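Side-chain contacts in resiniferatoxin-binding, phosphotriesterase-related protein (Rhodobacter sphaeroides 2.4.1, PDB 3K2G), which probably hydrolyses phosphoester substrates at a binuclear zinc centre held in a TIM barrel: residues 325-328 with 329-332; 16-20 with 21-25; 61-64 with 65-68. All coordinates share one frame; numbering follows the deposited sequence.

Interaction 1 (325-328 with 329-332); sequences HFLP and RLRR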
# COMPACT_ATOMS: atom_id res chain seq x y z
N HIS B 325 -7.17 18.96 -21.40
CA HIS B 325 -7.61 17.70 -20.81
C HIS B 325 -7.01 17.31 -19.47
O HIS B 325 -7.72 16.80 -18.61
CB HIS B 325 -7.41 16.59 -21.85
CG HIS B 325 -8.19 16.82 -23.11
ND1 HIS B 325 -9.56 16.65 -23.18
CD2 HIS B 325 -7.80 17.23 -24.34
CE1 HIS B 325 -9.98 16.94 -24.40
NE2 HIS B 325 -8.93 17.29 -25.12
N PHE B 326 -5.72 17.55 -19.26
CA PHE B 326 -5.13 17.16 -17.99
C PHE B 326 -5.56 18.05 -16.82
O PHE B 326 -5.84 17.54 -15.74
CB PHE B 326 -3.59 17.10 -18.08
CG PHE B 326 -2.95 16.44 -16.89
CD1 PHE B 326 -3.24 15.11 -16.57
CD2 PHE B 326 -2.05 17.14 -16.09
CE1 PHE B 326 -2.65 14.50 -15.45
CE2 PHE B 326 -1.46 16.54 -14.98
CZ PHE B 326 -1.76 15.22 -14.66
N LEU B 327 -5.61 19.36 -17.02
CA LEU B 327 -6.02 20.24 -15.93
C LEU B 327 -7.38 19.77 -15.38
O LEU B 327 -7.55 19.62 -14.18
CB LEU B 327 -6.06 21.71 -16.39
CG LEU B 327 -4.71 22.25 -16.90
CD1 LEU B 327 -4.81 23.75 -17.15
CD2 LEU B 327 -3.60 21.97 -15.89
N PRO B 328 -8.36 19.52 -16.27
CA PRO B 328 -9.67 19.06 -15.80
C PRO B 328 -9.54 17.74 -15.01
O PRO B 328 -10.29 17.51 -14.06
CB PRO B 328 -10.45 18.89 -17.10
CG PRO B 328 -9.88 19.97 -17.98
CD PRO B 328 -8.40 19.84 -17.71
N ARG B 329 -8.60 16.88 -15.40
CA ARG B 329 -8.37 15.61 -14.71
C ARG B 329 -7.84 15.89 -13.30
O ARG B 329 -8.26 15.26 -12.33
CB ARG B 329 -7.36 14.75 -15.48
CG ARG B 329 -7.09 13.37 -14.89
CD ARG B 329 -5.99 12.64 -15.66
NE ARG B 329 -6.39 12.32 -17.03
CZ ARG B 329 -7.20 11.32 -17.37
NH1 ARG B 329 -7.71 10.52 -16.44
NH2 ARG B 329 -7.51 11.12 -18.65
N LEU B 330 -6.92 16.85 -13.19
CA LEU B 330 -6.36 17.22 -11.90
C LEU B 330 -7.46 17.78 -11.01
O LEU B 330 -7.42 17.64 -9.79
CB LEU B 330 -5.27 18.29 -12.07
CG LEU B 330 -3.91 17.84 -12.60
CD1 LEU B 330 -2.99 19.06 -12.70
CD2 LEU B 330 -3.32 16.80 -11.68
N ARG B 331 -8.45 18.41 -11.63
CA ARG B 331 -9.56 18.96 -10.87
C ARG B 331 -10.41 17.80 -10.35
O ARG B 331 -10.82 17.79 -9.19
CB ARG B 331 -10.39 19.89 -11.75
CG ARG B 331 -11.24 20.88 -10.97
CD ARG B 331 -12.01 21.79 -11.90
NE ARG B 331 -12.76 22.81 -11.18
CZ ARG B 331 -12.23 23.88 -10.60
NH1 ARG B 331 -10.92 24.10 -10.67
NH2 ARG B 331 -13.00 24.74 -9.96
N ARG B 332 -10.65 16.80 -11.21
CA ARG B 332 -11.43 15.64 -10.80
C ARG B 332 -10.75 14.95 -9.63
O ARG B 332 -11.40 14.31 -8.80
CB ARG B 332 -11.59 14.64 -11.96
CG ARG B 332 -12.42 15.15 -13.15
CD ARG B 332 -12.87 13.99 -14.06
NE ARG B 332 -11.76 13.28 -14.68
CZ ARG B 332 -11.11 13.70 -15.77
NH1 ARG B 332 -11.46 14.83 -16.36
NH2 ARG B 332 -10.11 12.98 -16.27
O HOH W 1 -9.49 14.78 -18.95
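Leu-330 lies over one face of the Phe-326 ring, one turn further along helix 321-332. Its CG sits 4.1 Å from the centroid of the Phe-326 ring and 27° off the ring normal, a CH-pi contact. CD1 of Leu-330 meets CE2 of Phe-326 at 3.7 Å, and Leu-330 CD2 meets CZ. The ring can lie there because CG of Phe-326 is anti to the backbone N (chi1 -168°). Arg-329 reaches the same ring with its aliphatic part, CD lying 3.8 Å from Phe-326 CD1, and the two side chains cross at about a right angle.

The helix is kinked at Pro-328, whose N carries no hydrogen for the turn before; past it the ladder resumes. Leu-330 N donates to Phe-326 O at 2.9 Å, and Arg-332 N to Pro-328 O at 3.0 Å; the bond from Arg-329 N to His-325 O is weak.

His-325 O has a second partner, a water that donates to it at 2.7 Å and accepts from Arg-332 NH1 at 3.3 Å. The bend of Arg-332 at chi3 (-63°) lays the rim of its guanidinium over Arg-329 CA and puts its NH2 above the rim of the Arg-329 guanidinium.

Arg-329 forms a salt bridge with Asp-281 and a hydrogen bond with Gln-276 of the second subunit; His-325 NE2 is hydrogen-bonded to Glu-68 OE2 of that subunit. These two turns set Phe-326 and Leu-330 toward strand 299-301 and helix 280-292, and His-325 and the Arg-329 end toward the second subunit. Asp-281 probably eases both the burial of Arg-329 and the closeness of the two guanidinium groups.

Interaction 2 (16-20 with 21-25); sequences IMTVD and GPIPS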
# COMPACT_ATOMS: atom_id res chain seq x y z
N ILE B 16 13.12 37.30 -18.55
CA ILE B 16 13.34 35.98 -19.14
C ILE B 16 13.76 36.14 -20.59
O ILE B 16 13.17 36.90 -21.34
CB ILE B 16 12.06 35.12 -19.07
CG1 ILE B 16 11.66 34.94 -17.60
CG2 ILE B 16 12.28 33.76 -19.75
CD1 ILE B 16 10.32 34.28 -17.39
N MSE B 17 14.81 35.42 -20.97
CA MSE B 17 15.33 35.51 -22.33
C MSE B 17 14.65 34.59 -23.33
O MSE B 17 14.81 33.38 -23.27
CB MSE B 17 16.82 35.21 -22.34
CG MSE B 17 17.47 35.37 -23.72
SE MSE B 17 17.47 37.20 -24.40
CE MSE B 17 19.00 37.86 -23.36
N THR B 18 13.89 35.17 -24.26
CA THR B 18 13.23 34.39 -25.30
C THR B 18 14.03 34.58 -26.59
O THR B 18 14.92 35.43 -26.64
CB THR B 18 11.78 34.87 -25.56
OG1 THR B 18 11.81 36.13 -26.23
CG2 THR B 18 11.02 35.00 -24.27
N VAL B 19 13.70 33.80 -27.61
CA VAL B 19 14.40 33.90 -28.89
C VAL B 19 14.24 35.27 -29.53
O VAL B 19 14.97 35.62 -30.46
CB VAL B 19 13.89 32.85 -29.89
CG1 VAL B 19 14.21 31.46 -29.38
CG2 VAL B 19 12.40 33.03 -30.10
N ASP B 20 13.27 36.04 -29.05
CA ASP B 20 13.04 37.37 -29.59
C ASP B 20 13.49 38.44 -28.59
O ASP B 20 13.13 39.61 -28.72
CB ASP B 20 11.56 37.58 -29.92
CG ASP B 20 11.05 36.58 -30.94
OD1 ASP B 20 11.71 36.41 -32.00
OD2 ASP B 20 10.00 35.96 -30.68
N GLY B 21 14.27 38.03 -27.60
CA GLY B 21 14.75 38.99 -26.63
C GLY B 21 14.14 38.84 -25.25
O GLY B 21 13.34 37.95 -25.01
N PRO B 22 14.52 39.73 -24.31
CA PRO B 22 14.02 39.71 -22.94
C PRO B 22 12.57 40.14 -22.79
O PRO B 22 12.07 40.98 -23.54
CB PRO B 22 14.95 40.69 -22.22
CG PRO B 22 16.19 40.68 -23.05
CD PRO B 22 15.62 40.70 -24.44
N ILE B 23 11.91 39.55 -21.80
CA ILE B 23 10.53 39.86 -21.47
C ILE B 23 10.41 39.82 -19.95
O ILE B 23 11.16 39.11 -19.28
CB ILE B 23 9.55 38.82 -22.05
CG1 ILE B 23 9.86 37.44 -21.47
CG2 ILE B 23 9.62 38.80 -23.56
CD1 ILE B 23 8.79 36.39 -21.74
N PRO B 24 9.51 40.62 -19.37
CA PRO B 24 9.39 40.56 -17.91
C PRO B 24 8.85 39.18 -17.54
O PRO B 24 8.02 38.62 -18.26
CB PRO B 24 8.42 41.69 -17.58
CG PRO B 24 7.65 41.89 -18.87
CD PRO B 24 8.70 41.73 -19.92
N SER B 25 9.32 38.61 -16.42
CA SER B 25 8.88 37.27 -16.03
C SER B 25 7.37 37.18 -15.88
O SER B 25 6.79 36.11 -16.03
CB SER B 25 9.55 36.83 -14.72
OG SER B 25 9.13 37.63 -13.63
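Thr-18 and Gly-21 grip each other by both backbone and side chain. Gly-21 O accepts from Thr-18 N and, at 2.7 Å, from Thr-18 OG1; the hydroxyl lies in the carbonyl plane on a lone pair, whereas the amide stands above that plane. In return Gly-21 N donates to Thr-18 O at 2.8 Å. The methyl CG2 of Thr-18 turns instead to Ile-23 and lies 3.6 Å from its CD1, the two side chains crossing at about a right angle. Ile-23 CG1, set between its own backbone N and carbonyl carbon (chi1 60°), also rests against Ile-16 CB at 4.0 Å. Further along, CD1 of Ile-16 reaches Ser-25 CA at 3.6 Å. On the other face, selenomethionine Met-17 runs beside Pro-22, pointing the same way, with SE 3.9 Å from Pro-22 CG; bends at chi2 and chi3 bring the selenium alongside the proline, against CG and the Gly-21 to Pro-22 peptide.

These pairs belong to an antiparallel beta hairpin closed by a type I turn from Thr-18 to Gly-21. Ile-16 and Ile-23 form a hydrogen-bonded pair, with Ile-16 N giving to Ile-23 O at 2.8 Å, and Met-17 and Pro-22 the non-hydrogen-bonded pair between. Within the turn, Thr-18 OG1 accepts from Asp-20 N at 3.2 Å, an ST turn, so the hydroxyl braces both the loop and the first rung. Gly-21 leaves the turn with a positive phi of 110°, a conformation readily open to glycine.

In the next shell, Asp-20 OD2 bonds to Ser-122 OG of helix 115-125, and Ser-25 OG to Asp-353 and Arg-349. Ile-16 and Ile-23 lean on strand 128-131, while Met-17 and Pro-22 meet Cys-9.

Interaction 3 (61-64 with 65-68); sequences ISIE and ILSE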
# COMPACT_ATOMS: atom_id res chain seq x y z
N ILE B 61 3.72 7.44 -41.38
CA ILE B 61 2.70 7.35 -40.34
C ILE B 61 1.31 7.48 -40.96
O ILE B 61 1.02 8.46 -41.64
CB ILE B 61 2.86 8.44 -39.26
CG1 ILE B 61 4.20 8.28 -38.54
CG2 ILE B 61 1.72 8.35 -38.25
CD1 ILE B 61 4.54 9.43 -37.62
N SER B 62 0.48 6.47 -40.73
CA SER B 62 -0.89 6.48 -41.24
C SER B 62 -1.80 5.92 -40.15
O SER B 62 -1.36 5.11 -39.33
CB SER B 62 -1.02 5.61 -42.50
OG SER B 62 -0.83 4.24 -42.19
N ILE B 63 -3.05 6.35 -40.14
CA ILE B 63 -4.02 5.91 -39.14
C ILE B 63 -4.08 4.39 -38.97
O ILE B 63 -4.33 3.89 -37.86
CB ILE B 63 -5.44 6.46 -39.48
CG1 ILE B 63 -6.41 6.16 -38.33
CG2 ILE B 63 -5.96 5.84 -40.78
CD1 ILE B 63 -7.77 6.80 -38.52
N GLU B 64 -3.83 3.67 -40.05
CA GLU B 64 -3.88 2.21 -40.03
C GLU B 64 -2.83 1.50 -39.19
O GLU B 64 -3.01 0.33 -38.84
CB GLU B 64 -3.81 1.66 -41.46
CG GLU B 64 -4.95 2.08 -42.37
CD GLU B 64 -4.76 3.47 -42.96
OE1 GLU B 64 -3.63 4.00 -42.88
OE2 GLU B 64 -5.74 4.02 -43.52
N ILE B 65 -1.73 2.17 -38.87
CA ILE B 65 -0.68 1.52 -38.08
C ILE B 65 -0.38 2.17 -36.73
O ILE B 65 0.64 1.85 -36.11
CB ILE B 65 0.65 1.43 -38.89
CG1 ILE B 65 1.20 2.83 -39.17
CG2 ILE B 65 0.41 0.71 -40.21
CD1 ILE B 65 2.54 2.82 -39.87
N LEU B 66 -1.25 3.05 -36.27
CA LEU B 66 -1.02 3.73 -35.00
C LEU B 66 -0.93 2.80 -33.79
O LEU B 66 -0.13 3.03 -32.88
CB LEU B 66 -2.09 4.79 -34.76
CG LEU B 66 -2.08 5.94 -35.78
CD1 LEU B 66 -3.16 6.94 -35.42
CD2 LEU B 66 -0.71 6.60 -35.81
N SER B 67 -1.75 1.75 -33.78
CA SER B 67 -1.72 0.80 -32.67
C SER B 67 -0.32 0.19 -32.54
O SER B 67 0.27 0.21 -31.46
CB SER B 67 -2.75 -0.31 -32.87
OG SER B 67 -2.63 -1.29 -31.85
N GLU B 68 0.20 -0.34 -33.64
CA GLU B 68 1.53 -0.95 -33.65
C GLU B 68 2.59 0.07 -33.23
O GLU B 68 3.49 -0.26 -32.46
CB GLU B 68 1.87 -1.51 -35.03
CG GLU B 68 1.20 -2.85 -35.39
CD GLU B 68 1.52 -3.96 -34.40
OE1 GLU B 68 2.70 -4.13 -34.04
OE2 GLU B 68 0.59 -4.67 -33.98
O HOH W 2 -1.68 -0.79 -35.86
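Leu-66 overlaps Ile-61 through its CD2 methyl, which lies 3.9 Å from Ile-61 CG2, the two side chains crossing at about a right angle. CG of Leu-66, anti to its own carbonyl carbon (chi1 -64°), is thereby turned back to within 3.7 Å of Ser-62 O, and its CD1 faces the backbone of Ile-63. Next to it, Ile-65 presses CG1 to within 3.4 Å of Ser-62 O and 3.9 Å of Ser-62 OG.

That carbonyl also takes the backbone bond of the bend: Ile-65 N donates to Ser-62 O at 3.0 Å with an N-H...O angle of 167°. Ser-62 OG donates to Glu-64 OE1 at 2.9 Å, meeting it nearly along the C-O axis. The Glu-64 chain bends at chi2 (81°) to bring OE1 back to the Ser-62 hydroxyl. A water accepts from Glu-68 N at 2.9 Å and gives a weak bond to Glu-64 O.

Leu-66 also packs on Leu-66 of the second subunit; Glu-68 forms a salt bridge with Lys-324 and Ser-67 OG a hydrogen bond with Asn-317, both of that subunit. The geometry is that of a loop turning into a helix, with Ile-65 at the N-cap of helix 66-70 beside a subunit interface.

From the N terminus, interaction 2 comes first and closes the hairpin of strands 15-18 and 21-24, joining it to helix 115-125 and strand 128-131. Interaction 3 follows, closing the bend that leads from the loop after helix 54-58 into helix 66-70. Interaction 1 comes last, within helix 321-332, which packs against strand 299-301 of the barrel. The three are in series, so none nests in or crosses another. Interactions 2 and 3 lie on opposite sides of the chain's centre, their centres 39 Å apart. Interactions 1 and 3, with centres 28 Å apart, do not touch within one chain, yet both face the second subunit, linked across the interface by the Glu-68 to His-325 hydrogen bond.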